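Local coordinates for hypothetical protein (Legionella pneumophila subsp. pneumophila, PDB 4JX2) that is of unknown function but is probably secreted and combines many alpha helices with a small mixed beta sheet, at residues 167-172 and 239-244; 230-235 and 406-411; 84-89 and 99-104; 276-281 and 383-388. All blocks are in the same frame, centred on the assembly; numbering follows the deposited sequence.

Contact 1: residues 167-172 and 239-244; sequences NAPAWK and MDQLHS
A loop meets the flank of a long helix here, through a small, partly buried and water-mediated contact. Residues 167-172 belong to the connection between helices 162-165 and 175-197 of this mixed alpha/beta protein, and residues 239-244 form a late part of helix 223-247. Ala170 and Asp240 face each other at the closest backbone approach. The Ala170 methyl, CB, lies 3.8 Å from OD2 of Asp240, whose CG stands anti to the backbone N (chi1 -179°), so that the carboxylate extends from the helix toward the loop. Beside it, Pro169 adds its CG, 4.0 Å from Asp240 OD2, and the Gln241 side chain, bent at chi2 (-64°), comes near the loop next to the proline. The side chains of Pro169 and Asp240 both also touch Tyr403. The indole N-H of Trp171 bonds to the carbonyl of Leu233, one more tie between the loop and the same helix. One water bridges the segments, accepting from Ala170 N at 3.1 Å and donating to Asp240 OD2 at 2.5 Å.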
# COMPACT_ATOMS: atom_id res chain seq x y z
N ASN A 167 -32.07 -1.27 -13.38
CA ASN A 167 -31.87 0.16 -13.52
C ASN A 167 -30.44 0.40 -13.99
O ASN A 167 -29.53 0.53 -13.15
CB ASN A 167 -32.17 0.93 -12.22
CG ASN A 167 -32.14 2.43 -12.44
OD1 ASN A 167 -31.18 3.11 -12.06
ND2 ASN A 167 -33.12 2.94 -13.17
N ALA A 168 -30.24 0.37 -15.32
CA ALA A 168 -28.92 0.59 -15.95
C ALA A 168 -29.09 1.52 -17.16
O ALA A 168 -28.89 1.08 -18.30
CB ALA A 168 -28.30 -0.74 -16.36
N PRO A 169 -29.46 2.81 -16.94
CA PRO A 169 -29.72 3.71 -18.09
C PRO A 169 -28.55 3.88 -19.07
O PRO A 169 -28.81 4.00 -20.26
CB PRO A 169 -30.12 5.04 -17.46
CG PRO A 169 -29.82 4.91 -15.99
CD PRO A 169 -29.77 3.47 -15.65
N ALA A 170 -27.29 3.79 -18.61
CA ALA A 170 -26.08 3.87 -19.44
C ALA A 170 -25.98 2.75 -20.52
O ALA A 170 -25.26 2.89 -21.52
CB ALA A 170 -24.85 3.82 -18.55
N TRP A 171 -26.67 1.61 -20.27
CA TRP A 171 -26.69 0.44 -21.15
C TRP A 171 -27.79 0.54 -22.20
O TRP A 171 -27.70 -0.12 -23.24
CB TRP A 171 -26.89 -0.84 -20.33
CG TRP A 171 -25.78 -1.18 -19.38
CD1 TRP A 171 -24.62 -0.49 -19.16
CD2 TRP A 171 -25.77 -2.28 -18.46
NE1 TRP A 171 -23.87 -1.11 -18.19
CE2 TRP A 171 -24.55 -2.22 -17.76
CE3 TRP A 171 -26.65 -3.35 -18.21
CZ2 TRP A 171 -24.20 -3.18 -16.80
CZ3 TRP A 171 -26.30 -4.29 -17.26
CH2 TRP A 171 -25.10 -4.19 -16.55
N LYS A 172 -28.85 1.34 -21.92
CA LYS A 172 -30.01 1.52 -22.80
C LYS A 172 -29.61 1.62 -24.29
O LYS A 172 -30.19 0.86 -25.06
CB LYS A 172 -30.88 2.72 -22.39
CG LYS A 172 -32.36 2.56 -22.75
CD LYS A 172 -33.08 3.91 -22.69
CE LYS A 172 -34.57 3.82 -22.94
NZ LYS A 172 -35.13 5.12 -23.44
N MSE A 239 -19.86 3.59 -12.43
CA MSE A 239 -19.50 5.00 -12.51
C MSE A 239 -20.71 5.89 -12.85
O MSE A 239 -20.81 6.98 -12.29
CB MSE A 239 -18.38 5.21 -13.53
CG MSE A 239 -17.04 4.61 -13.10
SE MSE A 239 -15.66 4.90 -14.44
CE MSE A 239 -14.52 3.37 -14.13
N ASP A 240 -21.62 5.42 -13.73
CA ASP A 240 -22.81 6.17 -14.08
C ASP A 240 -23.75 6.32 -12.88
O ASP A 240 -24.30 7.40 -12.67
CB ASP A 240 -23.57 5.52 -15.25
CG ASP A 240 -24.80 6.29 -15.66
OD1 ASP A 240 -24.66 7.44 -16.10
OD2 ASP A 240 -25.92 5.75 -15.48
N GLN A 241 -23.94 5.23 -12.10
CA GLN A 241 -24.80 5.26 -10.92
C GLN A 241 -24.30 6.28 -9.88
O GLN A 241 -25.10 7.04 -9.32
CB GLN A 241 -24.94 3.88 -10.31
CG GLN A 241 -25.89 2.97 -11.10
CD GLN A 241 -27.32 3.41 -11.15
OE1 GLN A 241 -27.92 3.46 -12.21
NE2 GLN A 241 -27.92 3.71 -10.01
N LEU A 242 -22.98 6.32 -9.67
CA LEU A 242 -22.39 7.28 -8.77
C LEU A 242 -22.51 8.72 -9.30
O LEU A 242 -22.86 9.62 -8.52
CB LEU A 242 -20.92 6.98 -8.47
CG LEU A 242 -20.40 7.84 -7.32
CD1 LEU A 242 -21.16 7.54 -6.02
CD2 LEU A 242 -18.93 7.70 -7.15
N HIS A 243 -22.20 8.94 -10.59
CA HIS A 243 -22.29 10.27 -11.15
C HIS A 243 -23.73 10.80 -10.98
O HIS A 243 -23.89 11.94 -10.54
CB HIS A 243 -21.83 10.30 -12.61
CG HIS A 243 -22.05 11.62 -13.26
ND1 HIS A 243 -23.23 11.91 -13.95
CD2 HIS A 243 -21.28 12.73 -13.25
CE1 HIS A 243 -23.10 13.15 -14.37
NE2 HIS A 243 -21.95 13.69 -13.97
N SER A 244 -24.76 9.97 -11.26
CA SER A 244 -26.16 10.39 -11.12
C SER A 244 -26.46 10.87 -9.68
O SER A 244 -27.11 11.92 -9.50
CB SER A 244 -27.10 9.25 -11.51
OG SER A 244 -27.00 8.86 -12.87
O HOH W 1 -26.54 3.32 -15.66

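Contact 2: residues 230-235 and 406-411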
# COMPACT_ATOMS: atom_id res chain seq x y z
N THR A 230 -17.86 -7.09 -21.09
CA THR A 230 -18.53 -7.25 -19.80
C THR A 230 -17.89 -6.39 -18.73
O THR A 230 -18.62 -5.76 -17.98
CB THR A 230 -18.56 -8.72 -19.37
OG1 THR A 230 -17.24 -9.27 -19.47
CG2 THR A 230 -19.52 -9.53 -20.17
N PHE A 231 -16.54 -6.34 -18.66
CA PHE A 231 -15.82 -5.51 -17.70
C PHE A 231 -16.16 -4.02 -17.93
O PHE A 231 -16.41 -3.27 -16.97
CB PHE A 231 -14.29 -5.74 -17.78
CG PHE A 231 -13.76 -6.97 -17.07
CD1 PHE A 231 -14.18 -7.29 -15.79
CD2 PHE A 231 -12.79 -7.77 -17.67
CE1 PHE A 231 -13.66 -8.41 -15.12
CE2 PHE A 231 -12.30 -8.92 -17.02
CZ PHE A 231 -12.72 -9.22 -15.74
N MSE A 232 -16.18 -3.61 -19.21
CA MSE A 232 -16.54 -2.26 -19.65
C MSE A 232 -17.93 -1.86 -19.17
O MSE A 232 -18.13 -0.73 -18.75
CB MSE A 232 -16.51 -2.18 -21.19
CG MSE A 232 -15.14 -2.04 -21.77
SE MSE A 232 -14.28 -0.33 -21.44
CE MSE A 232 -12.57 -0.60 -22.36
N LEU A 233 -18.91 -2.78 -19.25
CA LEU A 233 -20.29 -2.46 -18.88
C LEU A 233 -20.44 -2.33 -17.40
O LEU A 233 -21.23 -1.51 -16.95
CB LEU A 233 -21.28 -3.49 -19.44
CG LEU A 233 -21.41 -3.55 -20.98
CD1 LEU A 233 -22.16 -4.77 -21.38
CD2 LEU A 233 -22.09 -2.30 -21.54
N THR A 234 -19.66 -3.11 -16.66
CA THR A 234 -19.62 -3.12 -15.21
C THR A 234 -19.05 -1.77 -14.74
O THR A 234 -19.67 -1.15 -13.88
CB THR A 234 -18.81 -4.33 -14.71
OG1 THR A 234 -19.45 -5.54 -15.13
CG2 THR A 234 -18.69 -4.36 -13.23
N ALA A 235 -17.91 -1.30 -15.33
CA ALA A 235 -17.29 -0.01 -15.02
C ALA A 235 -18.26 1.14 -15.31
O ALA A 235 -18.48 2.00 -14.46
CB ALA A 235 -16.02 0.17 -15.86
N ILE A 406 -20.25 7.92 -25.90
CA ILE A 406 -19.11 7.04 -25.66
C ILE A 406 -19.09 5.80 -26.56
O ILE A 406 -20.13 5.33 -27.02
CB ILE A 406 -19.05 6.62 -24.16
CG1 ILE A 406 -20.18 5.64 -23.76
CG2 ILE A 406 -18.97 7.83 -23.23
CD1 ILE A 406 -19.87 4.73 -22.60
N SER A 407 -17.88 5.26 -26.78
CA SER A 407 -17.69 3.98 -27.49
C SER A 407 -17.32 2.95 -26.45
O SER A 407 -16.75 3.32 -25.42
CB SER A 407 -16.65 4.08 -28.59
OG SER A 407 -15.43 4.59 -28.09
N ILE A 408 -17.73 1.69 -26.65
CA ILE A 408 -17.45 0.66 -25.64
C ILE A 408 -16.69 -0.54 -26.26
O ILE A 408 -17.33 -1.41 -26.86
CB ILE A 408 -18.77 0.20 -24.90
CG1 ILE A 408 -19.63 1.41 -24.45
CG2 ILE A 408 -18.43 -0.72 -23.73
CD1 ILE A 408 -20.94 1.08 -24.11
N PRO A 409 -15.35 -0.60 -26.08
CA PRO A 409 -14.58 -1.75 -26.58
C PRO A 409 -15.13 -3.07 -26.06
O PRO A 409 -15.44 -3.20 -24.87
CB PRO A 409 -13.17 -1.47 -26.05
CG PRO A 409 -13.10 0.05 -25.97
CD PRO A 409 -14.46 0.36 -25.39
N GLY A 410 -15.31 -4.02 -26.97
CA GLY A 410 -15.88 -5.34 -26.68
C GLY A 410 -17.40 -5.38 -26.83
O GLY A 410 -18.00 -6.45 -26.70
N ILE A 411 -18.04 -4.21 -27.10
CA ILE A 411 -19.48 -4.06 -27.28
C ILE A 411 -19.76 -3.38 -28.62
O ILE A 411 -20.41 -3.96 -29.48
CB ILE A 411 -20.14 -3.29 -26.09
CG1 ILE A 411 -19.88 -4.00 -24.72
CG2 ILE A 411 -21.65 -3.06 -26.35
CD1 ILE A 411 -20.51 -5.38 -24.57
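Met232, a selenomethionine, makes the largest share of this contact with three parts of its side chain. Its CB rests 3.5 Å from CG2 of Ile408, the two side chains running alongside in opposing senses. Next along, CG comes 3.3 Å from the carbonyl O of Pro409. The chain then bends at chi2 (-70°), which carries the terminal CE across the proline ring at about a right angle, 3.7 Å from Pro409 CD. The next residue, Leu233, meets Ile411 tip to tip, CD1 to CD1 at 3.6 Å, and Leu233 CD2 lies 4.4 Å from Ile408 CD1. All these groups are buried and no hydrogen bond crosses between the segments; the side chains meet by apolar contact, with one carbonyl, Pro409 O, against Met232 CG. The loop holds its shape by itself: Ile411 N donates to Ile408 O at 2.9 Å, closing a type II beta turn with Pro409 and Gly410 at its centre. Gly410 takes the positive phi (90°) of the third position of that turn, and Ile408 and Ile411 at its ends both face the helix. Farther out, Trp391 of helix 386-398 packs on both Met232 and Pro409, while Thr177 and Met181 of helix 175-197 back Ile411. The arrangement is that of a helical core in which a C-terminal loop without regular structure, 406-411, packs across helix 223-247, in contact also with helices 175-197 and 386-398.

Contact 3: residues 84-89 and 99-104; sequences NSTLYI and KQLMRT
Strands 86-90 and 96-101 form a beta hairpin at one end of the mixed sheet, and this contact is its antiparallel pairing (165° between strand directions). Lys99 comes first, in a non-hydrogen-bonded pair with Tyr88: the two side chains run side by side, with Lys99 CD 3.7 Å from Tyr88 CE2, and a water is hydrogen-bonded to Tyr88 OH and weakly accepts from Lys99 NZ. Gln100 follows as the hydrogen-bonded partner of Leu87. Its O receives Leu87 N at 2.6 Å, nearly straight at 174°, and its N donates to Leu87 O at 2.9 Å, both bonds lying in the carbonyl planes. Leu101 returns to the face of Thr86 and Tyr88, where its CD2 reaches Thr86 OG1 at 3.3 Å. Regular strand ends there, yet Met102 N still donates to Ser85 O at 2.7 Å, almost along the C=O axis. On the Leu87 face, the bent selenomethionine side chain of Met102 packs with Leu87 against Leu242 of helix 223-247, which covers this side of the sheet. Arg103 lays its CG against the Ser85 side chain, and its NH2 is hydrogen-bonded to a triethylene glycol, probably from crystallisation. The Ser85 hydroxyl OG lies at the edge of the guanidinium, near its plane, and 3.7 Å from Arg103 CG.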
# COMPACT_ATOMS: atom_id res chain seq x y z
N ASN A 84 -14.01 -0.12 1.92
CA ASN A 84 -14.34 -1.50 1.54
C ASN A 84 -14.95 -1.50 0.14
O ASN A 84 -14.18 -1.42 -0.81
CB ASN A 84 -15.24 -2.19 2.58
CG ASN A 84 -14.49 -2.62 3.81
OD1 ASN A 84 -13.37 -3.12 3.74
ND2 ASN A 84 -15.12 -2.47 4.97
N SER A 85 -16.30 -1.54 -0.01
CA SER A 85 -16.94 -1.51 -1.34
C SER A 85 -17.82 -0.25 -1.52
O SER A 85 -18.27 0.03 -2.63
CB SER A 85 -17.77 -2.77 -1.56
OG SER A 85 -16.99 -3.94 -1.46
N THR A 86 -18.07 0.49 -0.42
CA THR A 86 -18.98 1.62 -0.42
C THR A 86 -18.28 2.97 -0.42
O THR A 86 -17.24 3.14 0.20
CB THR A 86 -19.90 1.51 0.82
OG1 THR A 86 -20.48 0.20 0.85
CG2 THR A 86 -21.01 2.56 0.87
N LEU A 87 -18.90 3.95 -1.10
CA LEU A 87 -18.54 5.35 -1.05
C LEU A 87 -19.45 6.04 -0.05
O LEU A 87 -20.68 5.95 -0.18
CB LEU A 87 -18.62 6.07 -2.41
CG LEU A 87 -18.43 7.61 -2.31
CD1 LEU A 87 -17.08 7.98 -1.68
CD2 LEU A 87 -18.54 8.26 -3.64
N TYR A 88 -18.86 6.75 0.93
CA TYR A 88 -19.59 7.57 1.90
C TYR A 88 -19.15 9.02 1.79
O TYR A 88 -17.94 9.30 1.78
CB TYR A 88 -19.41 7.11 3.35
CG TYR A 88 -19.56 5.63 3.58
CD1 TYR A 88 -18.47 4.77 3.43
CD2 TYR A 88 -20.75 5.09 4.07
CE1 TYR A 88 -18.59 3.41 3.69
CE2 TYR A 88 -20.88 3.73 4.33
CZ TYR A 88 -19.79 2.89 4.15
OH TYR A 88 -19.91 1.54 4.38
N ILE A 89 -20.11 9.95 1.73
CA ILE A 89 -19.82 11.38 1.75
C ILE A 89 -20.52 11.94 3.00
O ILE A 89 -21.72 11.74 3.18
CB ILE A 89 -20.18 12.17 0.46
CG1 ILE A 89 -19.50 11.54 -0.80
CG2 ILE A 89 -19.82 13.67 0.62
CD1 ILE A 89 -19.96 12.08 -2.17
N LYS A 99 -24.29 7.58 0.24
CA LYS A 99 -23.86 6.21 0.57
C LYS A 99 -24.14 5.38 -0.67
O LYS A 99 -25.30 5.18 -1.02
CB LYS A 99 -24.55 5.67 1.84
CG LYS A 99 -24.18 4.23 2.18
CD LYS A 99 -24.53 3.89 3.63
CE LYS A 99 -25.63 2.87 3.76
NZ LYS A 99 -25.86 2.48 5.18
N GLN A 100 -23.08 4.95 -1.38
CA GLN A 100 -23.23 4.17 -2.61
C GLN A 100 -22.20 3.04 -2.71
O GLN A 100 -21.02 3.28 -2.52
CB GLN A 100 -23.09 5.13 -3.82
CG GLN A 100 -23.19 4.48 -5.21
CD GLN A 100 -24.59 4.18 -5.67
OE1 GLN A 100 -25.58 4.70 -5.16
NE2 GLN A 100 -24.70 3.36 -6.71
N LEU A 101 -22.63 1.85 -3.13
CA LEU A 101 -21.75 0.72 -3.38
C LEU A 101 -21.06 0.87 -4.76
O LEU A 101 -21.73 1.03 -5.78
CB LEU A 101 -22.54 -0.58 -3.31
CG LEU A 101 -22.68 -1.14 -1.90
CD1 LEU A 101 -23.93 -1.94 -1.77
CD2 LEU A 101 -21.46 -1.95 -1.51
N MSE A 102 -19.72 0.83 -4.77
CA MSE A 102 -18.90 1.00 -5.98
C MSE A 102 -18.66 -0.34 -6.71
O MSE A 102 -18.15 -0.37 -7.84
CB MSE A 102 -17.57 1.71 -5.61
CG MSE A 102 -17.76 3.18 -5.31
SE MSE A 102 -18.47 4.19 -6.87
CE MSE A 102 -20.32 3.96 -6.69
N ARG A 103 -19.05 -1.44 -6.04
CA ARG A 103 -18.99 -2.84 -6.47
C ARG A 103 -19.95 -3.62 -5.58
O ARG A 103 -20.18 -3.21 -4.44
CB ARG A 103 -17.56 -3.45 -6.43
CG ARG A 103 -16.84 -3.32 -5.10
CD ARG A 103 -15.57 -4.14 -5.03
NE ARG A 103 -15.85 -5.53 -4.66
CZ ARG A 103 -15.65 -6.57 -5.46
NH1 ARG A 103 -15.16 -6.39 -6.69
NH2 ARG A 103 -15.94 -7.79 -5.05
N THR A 104 -20.54 -4.70 -6.11
CA THR A 104 -21.47 -5.61 -5.42
C THR A 104 -22.78 -4.90 -5.00
O THR A 104 -23.38 -5.26 -3.97
CB THR A 104 -20.79 -6.37 -4.23
OG1 THR A 104 -20.58 -5.48 -3.11
CG2 THR A 104 -19.50 -7.10 -4.63
O HOH W 2 -23.01 0.73 4.81

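Contact 4: residues 276-281 and 383-388. With SO4 (sulfate ion), chain F.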
# COMPACT_ATOMS: atom_id res chain seq x y z
N SER A 276 -2.49 1.98 -9.43
CA SER A 276 -3.16 0.68 -9.46
C SER A 276 -4.60 0.75 -8.91
O SER A 276 -5.17 -0.31 -8.58
CB SER A 276 -2.35 -0.33 -8.67
OG SER A 276 -1.04 -0.43 -9.20
N ASN A 277 -5.19 1.98 -8.82
CA ASN A 277 -6.54 2.23 -8.35
C ASN A 277 -7.21 3.29 -9.22
O ASN A 277 -6.95 4.50 -9.08
CB ASN A 277 -6.60 2.62 -6.86
CG ASN A 277 -7.96 2.37 -6.23
OD1 ASN A 277 -9.01 2.73 -6.77
ND2 ASN A 277 -7.99 1.67 -5.13
N TRP A 278 -8.15 2.84 -10.07
CA TRP A 278 -8.87 3.71 -11.00
C TRP A 278 -9.81 4.66 -10.30
O TRP A 278 -10.35 5.56 -10.96
CB TRP A 278 -9.61 2.87 -12.05
CG TRP A 278 -10.60 1.90 -11.48
CD1 TRP A 278 -10.40 0.58 -11.25
CD2 TRP A 278 -11.94 2.19 -11.06
NE1 TRP A 278 -11.52 0.02 -10.68
CE2 TRP A 278 -12.49 0.98 -10.58
CE3 TRP A 278 -12.75 3.35 -11.06
CZ2 TRP A 278 -13.80 0.90 -10.06
CZ3 TRP A 278 -14.05 3.27 -10.58
CH2 TRP A 278 -14.56 2.06 -10.08
N LEU A 279 -10.00 4.51 -8.97
CA LEU A 279 -10.85 5.46 -8.22
C LEU A 279 -10.21 6.83 -8.19
O LEU A 279 -10.92 7.82 -8.12
CB LEU A 279 -11.14 5.00 -6.78
CG LEU A 279 -12.08 3.83 -6.57
CD1 LEU A 279 -12.09 3.44 -5.14
CD2 LEU A 279 -13.49 4.15 -7.03
N VAL A 280 -8.87 6.87 -8.25
CA VAL A 280 -8.09 8.10 -8.21
C VAL A 280 -8.41 8.95 -9.47
O VAL A 280 -8.99 10.03 -9.28
CB VAL A 280 -6.58 7.86 -7.97
CG1 VAL A 280 -5.81 9.18 -7.96
CG2 VAL A 280 -6.36 7.09 -6.68
N PRO A 281 -8.17 8.49 -10.73
CA PRO A 281 -8.58 9.31 -11.88
C PRO A 281 -10.11 9.53 -11.95
O PRO A 281 -10.54 10.61 -12.35
CB PRO A 281 -8.10 8.51 -13.09
CG PRO A 281 -7.98 7.10 -12.61
CD PRO A 281 -7.52 7.24 -11.18
N MSE A 383 -6.11 -4.98 -9.64
CA MSE A 383 -7.48 -5.52 -9.53
C MSE A 383 -7.90 -5.79 -10.94
O MSE A 383 -7.47 -5.04 -11.82
CB MSE A 383 -8.45 -4.52 -8.86
CG MSE A 383 -7.79 -3.44 -8.03
SE MSE A 383 -9.07 -2.32 -7.13
CE MSE A 383 -9.05 -0.81 -8.31
N LEU A 384 -8.77 -6.79 -11.19
CA LEU A 384 -9.22 -7.02 -12.59
C LEU A 384 -9.96 -5.78 -13.16
O LEU A 384 -9.86 -5.54 -14.35
CB LEU A 384 -10.09 -8.28 -12.75
CG LEU A 384 -9.35 -9.62 -12.79
CD1 LEU A 384 -10.33 -10.75 -13.03
CD2 LEU A 384 -8.22 -9.63 -13.84
N SER A 385 -10.62 -4.96 -12.30
CA SER A 385 -11.32 -3.76 -12.73
C SER A 385 -10.37 -2.69 -13.32
O SER A 385 -10.84 -1.83 -14.08
CB SER A 385 -12.16 -3.17 -11.59
OG SER A 385 -11.40 -2.90 -10.43
N ASN A 386 -9.02 -2.78 -13.06
CA ASN A 386 -8.01 -1.87 -13.64
C ASN A 386 -7.85 -2.12 -15.15
O ASN A 386 -7.27 -1.28 -15.84
CB ASN A 386 -6.65 -2.02 -12.97
CG ASN A 386 -6.55 -1.50 -11.56
OD1 ASN A 386 -7.38 -0.71 -11.10
ND2 ASN A 386 -5.49 -1.86 -10.87
N THR A 387 -8.36 -3.28 -15.66
CA THR A 387 -8.30 -3.63 -17.09
C THR A 387 -9.00 -2.55 -17.93
O THR A 387 -8.56 -2.28 -19.06
CB THR A 387 -8.99 -4.99 -17.34
OG1 THR A 387 -8.36 -5.99 -16.55
CG2 THR A 387 -8.99 -5.40 -18.80
N VAL A 388 -10.11 -1.99 -17.40
CA VAL A 388 -10.94 -1.03 -18.13
C VAL A 388 -11.21 0.27 -17.34
O VAL A 388 -11.57 1.28 -17.96
CB VAL A 388 -12.28 -1.69 -18.57
CG1 VAL A 388 -12.04 -2.91 -19.47
CG2 VAL A 388 -13.18 -2.03 -17.38
S SO4 F . -10.11 -9.34 -8.64
O1 SO4 F . -9.46 -10.07 -9.72
O2 SO4 F . -10.12 -10.19 -7.43
O3 SO4 F . -9.37 -8.11 -8.38
O4 SO4 F . -11.49 -9.01 -8.99
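From CB, the Trp278 side chain takes the crowded position between backbone N and carbonyl carbon (chi1 58°), which sets the pyrrole edge of its indole against residues 383-386. Beyond CG, CD1 lies 3.3 Å from Asn386 OD1, close to the ring plane, with the amide turned almost perpendicular to the indole (88°). The same CD1 is 3.5 Å from CE of selenomethionine Met383, whose chain bends at chi3. At the polar corner, NE1 donates to Ser385 OG at 2.9 Å in the plane of the ring, which gives the buried indole N-H its acceptor. The remote six-membered ring packs against Met239 of helix 223-247. The contact lies where two segments lead into helices: Asn277, just before the turn into helix 279-286, makes a capping bond, OD1 accepting from Leu279 N at 3.0 Å, while its ND2 bonds Gly271 O; a type I beta turn from Met383 to Asn386 leads into helix 386-398. Asn386 ND2 donates to Ser276 O at 2.8 Å, from well above the carbonyl plane, and also bonds Glu382, which receives the Ser276 hydroxyl as well. On the turn, Leu384 N donates to O3 of a sulfate at 3.2 Å, probably from the crystallisation liquor and bonded too by Asn267 and by Arg332 of the second subunit.

In the fold
Helix 223-247 unites the four contacts. Contacts 1 and 2 both use it, their centres 13 Å apart, and touch where the Trp171 indole meets the helix. Leu242 on the helix packs against Met102 and Leu87 of contact 3, whose hairpin lies at one end of the mixed sheet, and Met239 touches Trp278 of contact 4. Val388 and Leu384 of contact 4 meet Met232 and Phe231 of contact 2. Contacts 3 and 4 do not touch, their nearest atoms being about 5 Å apart. Along the chain, contact 3 closes first, contacts 1 and 2 interleave, and both segments of contact 4 fall between those of contact 2. The helix thus lies against the hairpin, loops 167-172 and 406-411, and the segments leading into two later helices.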